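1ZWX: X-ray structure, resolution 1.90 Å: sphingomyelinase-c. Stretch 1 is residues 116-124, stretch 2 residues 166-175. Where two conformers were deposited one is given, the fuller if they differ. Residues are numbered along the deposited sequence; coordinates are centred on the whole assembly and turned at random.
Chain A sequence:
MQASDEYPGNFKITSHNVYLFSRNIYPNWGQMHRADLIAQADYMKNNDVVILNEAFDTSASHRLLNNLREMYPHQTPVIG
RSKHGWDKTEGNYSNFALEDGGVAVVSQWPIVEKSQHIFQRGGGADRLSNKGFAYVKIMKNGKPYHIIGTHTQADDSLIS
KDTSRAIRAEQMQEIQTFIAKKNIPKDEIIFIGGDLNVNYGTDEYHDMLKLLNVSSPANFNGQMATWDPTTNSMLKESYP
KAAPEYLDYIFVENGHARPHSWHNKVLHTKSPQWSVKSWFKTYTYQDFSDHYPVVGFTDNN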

ATOM      1  N   GLN A 116       7.910  12.591  -2.651  1.00 22.92           N
ATOM      2  CA  GLN A 116       7.764  11.339  -3.375  1.00 22.88           C
ATOM      3  C   GLN A 116       9.116  10.927  -3.937  1.00 22.85           C
ATOM      4  O   GLN A 116       9.959  11.765  -4.290  1.00 24.14           O
ATOM      5  CB  GLN A 116       6.713  11.461  -4.507  1.00 21.23           C
ATOM      6  CG  GLN A 116       7.142  12.397  -5.619  1.00 22.26           C
ATOM      7  CD  GLN A 116       6.207  12.333  -6.822  1.00 22.28           C
ATOM      8  OE1 GLN A 116       5.495  11.360  -6.985  1.00 22.67           O
ATOM      9  NE2 GLN A 116       6.214  13.379  -7.657  1.00 22.03           N
ATOM     10  N   HIS A 117       9.287   9.619  -4.056  1.00 23.69           N
ATOM     11  CA  HIS A 117      10.522   9.071  -4.565  1.00 23.81           C
ATOM     12  C   HIS A 117      10.176   7.938  -5.494  1.00 22.42           C
ATOM     13  O   HIS A 117       9.583   6.940  -5.075  1.00 23.34           O
ATOM     14  CB  HIS A 117      11.409   8.543  -3.430  1.00 23.88           C
ATOM     15  CG  HIS A 117      12.720   8.005  -3.919  1.00 28.18           C
ATOM     16  ND1 HIS A 117      13.917   8.658  -3.722  1.00 29.31           N
ATOM     17  CD2 HIS A 117      13.013   6.889  -4.637  1.00 31.02           C
ATOM     18  CE1 HIS A 117      14.894   7.955  -4.271  1.00 33.72           C
ATOM     19  NE2 HIS A 117      14.367   6.891  -4.854  1.00 31.05           N
ATOM     20  N   ILE A 118      10.536   8.107  -6.751  1.00 22.45           N
ATOM     21  CA  ILE A 118      10.204   7.146  -7.789  1.00 21.50           C
ATOM     22  C   ILE A 118      11.379   6.172  -7.919  1.00 21.45           C
ATOM     23  O   ILE A 118      12.520   6.602  -8.090  1.00 21.61           O
ATOM     24  CB  ILE A 118       9.951   7.865  -9.143  1.00 22.98           C
ATOM     25  CG1 ILE A 118       8.850   8.959  -8.994  1.00 21.49           C
ATOM     26  CG2 ILE A 118       9.580   6.873 -10.239  1.00 22.24           C
ATOM     27  CD1 ILE A 118       7.583   8.452  -8.269  1.00 22.38           C
ATOM     28  N   PHE A 119      11.085   4.876  -7.866  1.00 21.32           N
ATOM     29  CA  PHE A 119      12.142   3.849  -7.916  1.00 22.30           C
ATOM     30  C   PHE A 119      12.953   3.933  -9.201  1.00 24.25           C
ATOM     31  O   PHE A 119      12.420   4.238 -10.266  1.00 23.77           O
ATOM     32  CB  PHE A 119      11.555   2.466  -7.784  1.00 21.47           C
ATOM     33  CG  PHE A 119      10.969   2.169  -6.430  1.00 21.44           C
ATOM     34  CD1 PHE A 119      11.630   2.553  -5.239  1.00 20.79           C
ATOM     35  CD2 PHE A 119       9.769   1.518  -6.339  1.00 18.83           C
ATOM     36  CE1 PHE A 119      11.056   2.265  -4.004  1.00 21.81           C
ATOM     37  CE2 PHE A 119       9.215   1.218  -5.125  1.00 23.56           C
ATOM     38  CZ  PHE A 119       9.878   1.595  -3.945  1.00 20.82           C
ATOM     39  N   GLN A 120      14.243   3.623  -9.097  1.00 25.77           N
ATOM     40  CA  GLN A 120      15.158   3.759 -10.206  1.00 28.42           C
ATOM     41  C   GLN A 120      15.357   2.454 -10.936  1.00 28.81           C
ATOM     42  O   GLN A 120      16.016   2.427 -11.986  1.00 29.88           O
ATOM     43  CB  GLN A 120      16.517   4.276  -9.699  1.00 30.70           C
ATOM     44  CG  GLN A 120      16.502   5.759  -9.238  1.00 34.18           C
ATOM     45  CD  GLN A 120      16.675   6.757 -10.376  1.00 42.39           C
ATOM     46  OE1 GLN A 120      16.514   6.422 -11.555  1.00 46.69           O
ATOM     47  NE2 GLN A 120      17.017   7.999 -10.027  1.00 45.50           N
ATOM     48  N   ARG A 121      14.847   1.360 -10.378  1.00 28.25           N
ATOM     49  CA  ARG A 121      14.940   0.078 -11.071  1.00 27.56           C
ATOM     50  C   ARG A 121      13.532  -0.463 -11.212  1.00 27.32           C
ATOM     51  O   ARG A 121      12.671  -0.196 -10.361  1.00 27.09           O
ATOM     52  CB  ARG A 121      15.854  -0.936 -10.339  1.00 27.52           C
ATOM     53  CG  ARG A 121      17.347  -0.493 -10.284  1.00 29.25           C
ATOM     54  CD  ARG A 121      17.980  -0.492 -11.694  1.00 33.81           C
ATOM     55  N   GLY A 122      13.281  -1.191 -12.292  1.00 25.57           N
ATOM     56  CA  GLY A 122      11.969  -1.833 -12.443  1.00 24.02           C
ATOM     57  C   GLY A 122      12.088  -2.907 -13.498  1.00 23.58           C
ATOM     58  O   GLY A 122      13.024  -2.873 -14.303  1.00 24.62           O
ATOM     59  N   GLY A 123      11.162  -3.855 -13.486  1.00 22.42           N
ATOM     60  CA  GLY A 123      11.203  -4.950 -14.434  1.00 24.13           C
ATOM     61  C   GLY A 123       9.853  -5.409 -14.925  1.00 23.94           C
ATOM     62  O   GLY A 123       8.833  -5.262 -14.221  1.00 23.52           O
ATOM     63  N   GLY A 124       9.829  -5.947 -16.158  1.00 24.19           N
ATOM     64  CA  GLY A 124       8.605  -6.509 -16.714  1.00 22.38           C
ATOM     65  C   GLY A 124       7.562  -5.432 -16.870  1.00 21.74           C
ATOM     66  O   GLY A 124       7.885  -4.286 -17.101  1.00 21.94           O
ATOM     67  N   ALA A 166      15.931  -9.267  -6.805  1.00 21.95           N
ATOM     68  CA  ALA A 166      16.979  -8.257  -6.846  1.00 21.75           C
ATOM     69  C   ALA A 166      16.404  -6.848  -6.967  1.00 22.25           C
ATOM     70  O   ALA A 166      16.872  -5.917  -6.303  1.00 21.18           O
ATOM     71  CB  ALA A 166      17.937  -8.509  -8.015  1.00 22.97           C
ATOM     72  N   ILE A 167      15.419  -6.676  -7.857  1.00 20.50           N
ATOM     73  CA  ILE A 167      14.799  -5.360  -8.023  1.00 19.98           C
ATOM     74  C   ILE A 167      14.167  -4.906  -6.678  1.00 19.10           C
ATOM     75  O   ILE A 167      14.419  -3.789  -6.243  1.00 19.86           O
ATOM     76  CB  ILE A 167      13.721  -5.355  -9.167  1.00 19.77           C
ATOM     77  CG1 ILE A 167      14.389  -5.584 -10.535  1.00 19.89           C
ATOM     78  CG2 ILE A 167      12.985  -4.006  -9.217  1.00 18.75           C
ATOM     79  CD1 ILE A 167      13.371  -6.070 -11.601  1.00 18.40           C
ATOM     80  N   ARG A 168      13.397  -5.774  -6.033  1.00 21.16           N
ATOM     81  CA  ARG A 168      12.756  -5.434  -4.735  1.00 20.88           C
ATOM     82  C   ARG A 168      13.797  -5.099  -3.675  1.00 22.07           C
ATOM     83  O   ARG A 168      13.608  -4.200  -2.878  1.00 20.77           O
ATOM     84  CB  ARG A 168      11.907  -6.555  -4.213  1.00 22.69           C
ATOM     85  CG  ARG A 168      10.562  -6.677  -4.901  1.00 22.62           C
ATOM     86  CD  ARG A 168       9.686  -7.630  -4.178  1.00 20.52           C
ATOM     87  NE  ARG A 168      10.045  -9.046  -4.355  1.00 21.71           N
ATOM     88  CZ  ARG A 168       9.603  -9.831  -5.333  1.00 21.80           C
ATOM     89  NH1 ARG A 168       8.735  -9.369  -6.252  1.00 20.18           N
ATOM     90  NH2 ARG A 168      10.020 -11.104  -5.363  1.00 23.67           N
ATOM     91  N   ALA A 169      14.925  -5.814  -3.696  1.00 21.79           N
ATOM     92  CA  ALA A 169      16.003  -5.556  -2.760  1.00 21.95           C
ATOM     93  C   ALA A 169      16.611  -4.179  -3.006  1.00 21.84           C
ATOM     94  O   ALA A 169      16.917  -3.465  -2.026  1.00 22.06           O
ATOM     95  CB  ALA A 169      17.070  -6.706  -2.819  1.00 21.46           C
ATOM     96  N   GLU A 170      16.720  -3.762  -4.276  1.00 20.11           N
ATOM     97  CA  GLU A 170      17.264  -2.453  -4.607  1.00 20.13           C
ATOM     98  C   GLU A 170      16.253  -1.388  -4.178  1.00 20.56           C
ATOM     99  O   GLU A 170      16.625  -0.327  -3.640  1.00 19.80           O
ATOM    100  CB  GLU A 170      17.573  -2.335  -6.102  1.00 19.51           C
ATOM    101  CG  GLU A 170      18.377  -1.123  -6.520  1.00 21.93           C
ATOM    102  CD  GLU A 170      17.523   0.175  -6.640  1.00 26.95           C
ATOM    103  OE1 GLU A 170      18.096   1.274  -6.572  1.00 29.07           O
ATOM    104  OE2 GLU A 170      16.295   0.091  -6.798  1.00 25.34           O
ATOM    105  N   GLN A 171      14.975  -1.680  -4.397  1.00 20.03           N
ATOM    106  CA  GLN A 171      13.909  -0.718  -4.017  1.00 20.75           C
ATOM    107  C   GLN A 171      13.828  -0.564  -2.500  1.00 21.01           C
ATOM    108  O   GLN A 171      13.640   0.539  -2.007  1.00 22.00           O
ATOM    109  CB  GLN A 171      12.565  -1.185  -4.599  1.00 19.88           C
ATOM    110  CG  GLN A 171      12.565  -1.005  -6.139  1.00 18.89           C
ATOM    111  CD  GLN A 171      11.304  -1.549  -6.782  1.00 18.27           C
ATOM    112  OE1 GLN A 171      10.544  -2.257  -6.144  1.00 18.59           O
ATOM    113  NE2 GLN A 171      11.084  -1.196  -8.060  1.00 18.56           N
ATOM    114  N   MET A 172      13.968  -1.662  -1.756  1.00 22.51           N
ATOM    115  CA  MET A 172      14.056  -1.546  -0.295  1.00 23.93           C
ATOM    116  C   MET A 172      15.232  -0.671   0.153  1.00 23.69           C
ATOM    117  O   MET A 172      15.073   0.139   1.089  1.00 23.48           O
ATOM    118  CB  MET A 172      14.066  -2.911   0.386  1.00 24.18           C
ATOM    119  CG  MET A 172      12.937  -3.716  -0.078  1.00 25.13           C
ATOM    120  SD  MET A 172      12.022  -4.878   0.856  0.50 25.58           S
ATOM    121  CE  MET A 172      10.802  -5.336  -0.376  0.50 27.07           C
ATOM    122  N   GLN A 173      16.390  -0.815  -0.504  1.00 23.33           N
ATOM    123  CA  GLN A 173      17.526   0.062  -0.250  1.00 23.19           C
ATOM    124  C   GLN A 173      17.205   1.522  -0.550  1.00 23.44           C
ATOM    125  O   GLN A 173      17.645   2.393   0.201  1.00 21.46           O
ATOM    126  CB  GLN A 173      18.807  -0.328  -1.020  1.00 23.07           C
ATOM    127  CG  GLN A 173      20.022   0.572  -0.663  1.00 23.19           C
ATOM    128  CD  GLN A 173      20.389   0.443   0.845  1.00 28.53           C
ATOM    129  OE1 GLN A 173      20.592  -0.664   1.368  1.00 28.26           O
ATOM    130  NE2 GLN A 173      20.436   1.577   1.542  1.00 29.73           N
ATOM    131  N   GLU A 174      16.498   1.796  -1.659  1.00 21.46           N
ATOM    132  CA  GLU A 174      16.098   3.184  -1.950  1.00 23.34           C
ATOM    133  C   GLU A 174      15.364   3.810  -0.759  1.00 21.56           C
ATOM    134  O   GLU A 174      15.612   4.958  -0.445  1.00 22.77           O
ATOM    135  CB  GLU A 174      15.260   3.293  -3.231  1.00 22.64           C
ATOM    136  CG  GLU A 174      16.060   2.959  -4.517  1.00 25.25           C
ATOM    137  CD  GLU A 174      15.332   3.374  -5.806  1.00 25.92           C
ATOM    138  OE1 GLU A 174      14.692   4.431  -5.810  1.00 29.72           O
ATOM    139  OE2 GLU A 174      15.397   2.633  -6.810  1.00 29.70           O
ATOM    140  N   ILE A 175      14.502   3.032  -0.114  1.00 21.09           N
ATOM    141  CA  ILE A 175      13.731   3.484   1.048  1.00 21.93           C
ATOM    142  C   ILE A 175      14.678   3.764   2.241  1.00 23.28           C
ATOM    143  O   ILE A 175      14.627   4.833   2.866  1.00 22.67           O
ATOM    144  CB  ILE A 175      12.681   2.468   1.401  1.00 21.43           C
ATOM    145  CG1 ILE A 175      11.567   2.435   0.303  1.00 19.44           C
ATOM    146  CG2 ILE A 175      12.069   2.718   2.797  1.00 21.82           C
ATOM    147  CD1 ILE A 175      10.612   1.269   0.487  1.00 19.16           C
TER

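Residues 166-175 form part of a longer helix, against which stretch 1 runs as the end of a strand (116-118) followed by a loop. The two stretches come closest at Arg 121 and Ile 167, whose CA atoms lie 6.2 Å apart, and at Phe 119 and Gln 171, 6.3 Å between CA atoms, so the loop descends the helix by one turn as its own numbering rises. Together they bury 489 Å².

Ile 167 packs against the backbone of Gly 122 and Gly 123. Its CD1 lies 3.7 Å from Gly 123 N, and an ideal CB on Gly 123 would fall 2.6 Å from that methyl, a clash; the bare backbone lets the isoleucine sit close. One turn on, Glu 170 points toward the loop, and its OE2 comes within 3.7 Å of CG of Arg 121, whose side chain is not modelled beyond CD.

Gln 171 serves both polar and apolar neighbours. Its NE2 donates a hydrogen bond to Arg 121 O (3.0 Å), satisfying a loop carbonyl, while its CG rests over one face of the Phe 119 ring, 3.7 Å from the centroid, in a CH-pi contact.

Glu 174 is the main polar anchor. Its OE2 accepts a nearly straight hydrogen bond from Gln 120 N (2.7 Å, 172°), and its OE1 takes a more bent one from His 117 NE2 (2.7 Å, 138°), so one carboxylate ties the strand to the loop that follows. Glu 174 OE2 also lies 2.7 Å from Glu 170 OE2, close enough that one of the two acids is probably protonated. Finally, Ile 175 directs the end of its side chain nearer the loop, where CG1 meets Phe 119 CE1 at the ring edge (4.3 Å), an apolar contact.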